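Local coordinates for protein glial cell-derived neurotrophic factor (Rattus norvegicus, PDB 1AGQ) that acts as a secreted neurotrophic growth factor of the cystine-knot class, a dimer that probably signals to neurons by binding cell-surface receptors, at residues Cys103-Phe108 with His127-Cys132. Numbering follows the deposited sequence.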
ATOM      1  N   CYS B 103      10.323   7.179   1.934  1.00 22.77           N
ATOM      2  CA  CYS B 103       9.806   5.815   1.851  1.00 24.79           C
ATOM      3  C   CYS B 103      10.996   4.874   2.053  1.00 21.04           C
ATOM      4  O   CYS B 103      11.882   4.808   1.210  1.00 24.71           O
ATOM      5  CB  CYS B 103       9.148   5.610   0.485  1.00 26.05           C
ATOM      6  SG  CYS B 103       8.392   3.968   0.296  1.00 29.21           S
ATOM      7  N   ARG B 104      11.001   4.170   3.176  1.00 23.58           N
ATOM      8  CA  ARG B 104      12.089   3.279   3.584  1.00 24.27           C
ATOM      9  C   ARG B 104      11.577   2.031   4.286  1.00 22.97           C
ATOM     10  O   ARG B 104      10.400   1.925   4.631  1.00 24.38           O
ATOM     11  CB  ARG B 104      13.001   4.040   4.556  1.00 20.72           C
ATOM     12  CG  ARG B 104      13.548   5.332   3.997  1.00 27.73           C
ATOM     13  CD  ARG B 104      14.849   5.060   3.265  1.00 30.47           C
ATOM     14  NE  ARG B 104      15.785   4.405   4.167  1.00 32.38           N
ATOM     15  CZ  ARG B 104      16.898   3.806   3.764  1.00 29.89           C
ATOM     16  NH1 ARG B 104      17.226   3.763   2.503  1.00 22.00           N
ATOM     17  NH2 ARG B 104      17.696   3.246   4.702  1.00 30.92           N
ATOM     18  N   PRO B 105      12.466   1.030   4.492  1.00 26.29           N
ATOM     19  CA  PRO B 105      11.971  -0.158   5.185  1.00 19.59           C
ATOM     20  C   PRO B 105      11.702   0.162   6.647  1.00 24.97           C
ATOM     21  O   PRO B 105      12.506   0.836   7.300  1.00 27.92           O
ATOM     22  CB  PRO B 105      13.124  -1.169   5.052  1.00 23.38           C
ATOM     23  CG  PRO B 105      14.021  -0.594   3.973  1.00 21.64           C
ATOM     24  CD  PRO B 105      13.863   0.895   4.080  1.00 28.55           C
ATOM     25  N   VAL B 106      10.565  -0.308   7.150  1.00 28.18           N
ATOM     26  CA  VAL B 106      10.207  -0.119   8.550  1.00 29.97           C
ATOM     27  C   VAL B 106      10.453  -1.465   9.217  1.00 31.81           C
ATOM     28  O   VAL B 106      10.498  -1.593  10.442  1.00 31.52           O
ATOM     29  CB  VAL B 106       8.725   0.337   8.693  1.00 29.38           C
ATOM     30  CG1 VAL B 106       8.592   1.755   8.175  1.00 30.14           C
ATOM     31  CG2 VAL B 106       7.797  -0.560   7.897  1.00 33.82           C
ATOM     32  N   ALA B 107      10.632  -2.481   8.380  1.00 26.72           N
ATOM     33  CA  ALA B 107      10.910  -3.835   8.839  1.00 31.31           C
ATOM     34  C   ALA B 107      11.814  -4.477   7.783  1.00 33.37           C
ATOM     35  O   ALA B 107      11.707  -4.173   6.595  1.00 26.58           O
ATOM     36  CB  ALA B 107       9.623  -4.615   8.981  1.00 36.84           C
ATOM     37  N   PHE B 108      12.704  -5.358   8.223  1.00 32.28           N
ATOM     38  CA  PHE B 108      13.638  -6.013   7.307  1.00 30.63           C
ATOM     39  C   PHE B 108      13.409  -7.524   7.272  1.00 32.31           C
ATOM     40  O   PHE B 108      12.920  -8.132   8.237  1.00 28.14           O
ATOM     41  CB  PHE B 108      15.087  -5.716   7.742  1.00 25.86           C
ATOM     42  CG  PHE B 108      15.542  -4.313   7.443  1.00 36.87           C
ATOM     43  CD1 PHE B 108      16.023  -3.972   6.183  1.00 33.02           C
ATOM     44  CD2 PHE B 108      15.467  -3.314   8.425  1.00 36.71           C
ATOM     45  CE1 PHE B 108      16.422  -2.658   5.889  1.00 32.06           C
ATOM     46  CE2 PHE B 108      15.864  -2.000   8.139  1.00 33.71           C
ATOM     47  CZ  PHE B 108      16.340  -1.672   6.872  1.00 35.41           C
ATOM     48  N   HIS B 127      19.294  -6.423   5.112  1.00 27.80           N
ATOM     49  CA  HIS B 127      19.709  -6.335   3.716  1.00 25.33           C
ATOM     50  C   HIS B 127      18.560  -6.246   2.716  1.00 19.37           C
ATOM     51  O   HIS B 127      18.760  -5.913   1.553  1.00 24.32           O
ATOM     52  CB  HIS B 127      20.546  -7.572   3.380  1.00 23.48           C
ATOM     53  CG  HIS B 127      19.768  -8.857   3.438  1.00 22.18           C
ATOM     54  ND1 HIS B 127      19.224  -9.353   4.602  1.00 25.67           N
ATOM     55  CD2 HIS B 127      19.436  -9.737   2.462  1.00 18.75           C
ATOM     56  CE1 HIS B 127      18.591 -10.483   4.344  1.00 26.12           C
ATOM     57  NE2 HIS B 127      18.703 -10.738   3.049  1.00 24.13           N
ATOM     58  N   SER B 128      17.358  -6.549   3.184  1.00 20.71           N
ATOM     59  CA  SER B 128      16.193  -6.548   2.327  1.00 23.33           C
ATOM     60  C   SER B 128      14.966  -6.075   3.102  1.00 19.56           C
ATOM     61  O   SER B 128      14.788  -6.415   4.276  1.00 23.66           O
ATOM     62  CB  SER B 128      15.957  -7.960   1.791  1.00 25.02           C
ATOM     63  OG  SER B 128      15.020  -7.952   0.731  1.00 21.91           O
ATOM     64  N   ALA B 129      14.110  -5.312   2.431  1.00 22.41           N
ATOM     65  CA  ALA B 129      12.908  -4.808   3.088  1.00 22.76           C
ATOM     66  C   ALA B 129      11.821  -5.872   3.226  1.00 25.08           C
ATOM     67  O   ALA B 129      11.633  -6.716   2.343  1.00 25.55           O
ATOM     68  CB  ALA B 129      12.357  -3.614   2.315  1.00 21.83           C
ATOM     69  N   LYS B 130      11.107  -5.813   4.346  1.00 21.53           N
ATOM     70  CA  LYS B 130       9.993  -6.705   4.608  1.00 24.87           C
ATOM     71  C   LYS B 130       8.712  -5.850   4.566  1.00 25.54           C
ATOM     72  O   LYS B 130       7.670  -6.282   4.071  1.00 24.31           O
ATOM     73  CB  LYS B 130      10.154  -7.329   5.995  1.00 30.81           C
ATOM     74  CG  LYS B 130       9.042  -8.258   6.402  1.00 32.10           C
ATOM     75  CD  LYS B 130       9.504  -9.079   7.605  1.00 38.43           C
ATOM     76  CE  LYS B 130       8.377  -9.905   8.191  1.00 60.68           C
ATOM     77  NZ  LYS B 130       8.738 -10.429   9.540  1.00 67.66           N
ATOM     78  N   ARG B 131       8.812  -4.630   5.097  1.00 28.65           N
ATOM     79  CA  ARG B 131       7.679  -3.690   5.155  1.00 27.84           C
ATOM     80  C   ARG B 131       8.221  -2.305   4.866  1.00 21.54           C
ATOM     81  O   ARG B 131       9.315  -1.979   5.309  1.00 28.62           O
ATOM     82  CB  ARG B 131       7.081  -3.663   6.561  1.00 37.53           C
ATOM     83  CG  ARG B 131       5.987  -4.660   6.846  1.00 54.44           C
ATOM     84  CD  ARG B 131       5.226  -4.247   8.110  1.00 56.04           C
ATOM     85  NE  ARG B 131       6.094  -4.113   9.283  1.00 61.75           N
ATOM     86  CZ  ARG B 131       6.122  -3.047  10.083  1.00 64.56           C
ATOM     87  NH1 ARG B 131       5.328  -2.011   9.847  1.00 62.43           N
ATOM     88  NH2 ARG B 131       6.947  -3.012  11.124  1.00 58.96           N
ATOM     89  N   CYS B 132       7.441  -1.493   4.157  1.00 23.83           N
ATOM     90  CA  CYS B 132       7.824  -0.128   3.785  1.00 29.67           C
ATOM     91  C   CYS B 132       6.999   0.904   4.540  1.00 31.81           C
ATOM     92  O   CYS B 132       5.843   0.648   4.870  1.00 29.26           O
ATOM     93  CB  CYS B 132       7.605   0.081   2.294  1.00 28.04           C
ATOM     94  SG  CYS B 132       8.666  -1.007   1.312  1.00 31.73           S
TER
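Val106 and Arg131 meet through two torsion settings. CG2 of Val106 sits between its backbone N and carbonyl carbon (chi1 -70°), and the Arg131 chain bends at chi3 (-57°). The guanidinium is thereby laid across Val106, whose CG2 sits over one face of the group, 3.5 Å from Arg131 NH1. The two side chains cross at about a right angle. Ala107 CB touches the same arginine, 3.6 Å from Arg131 NE. Phe108 CG is anti to its carbonyl carbon (chi1 -74°), which brings the ring edge to Ser128, with Phe108 CD1 3.3 Å from Ser128 O. Pro105 CB lies over one face of this ring and also packs on Ala129 CB at 3.7 Å.

The antiparallel backbones are joined through two classic beta bulges. In one, Val106 and Ala107 lie opposite the single Arg131. Val106 N gives a 2.8 Å hydrogen bond to Arg131 O; the second bond to Arg131 O, from Ala107 N, is weak. In the other, Ala107 is the single residue, opposite Lys130 and Arg131. Lys130 N reaches Ala107 O at 2.8 Å and Arg131 N reaches it at 3.3 Å, both from the same face of the carbonyl plane.

Cys103 and Cys132 lead into disulfides with Cys42 and Cys69, so the paired strands belong to the cystine-knot framework. Arg104 forms salt bridges with the C-terminal carboxylate of Ile135 and with Asp81, both of the second subunit.

Ala107 O thus accepts two backbone hydrogen bonds and Arg131 O one good and one weak, holding the strands together where both chains turn a corner, while a Val106 methyl lies on the guanidinium face, toward its rim.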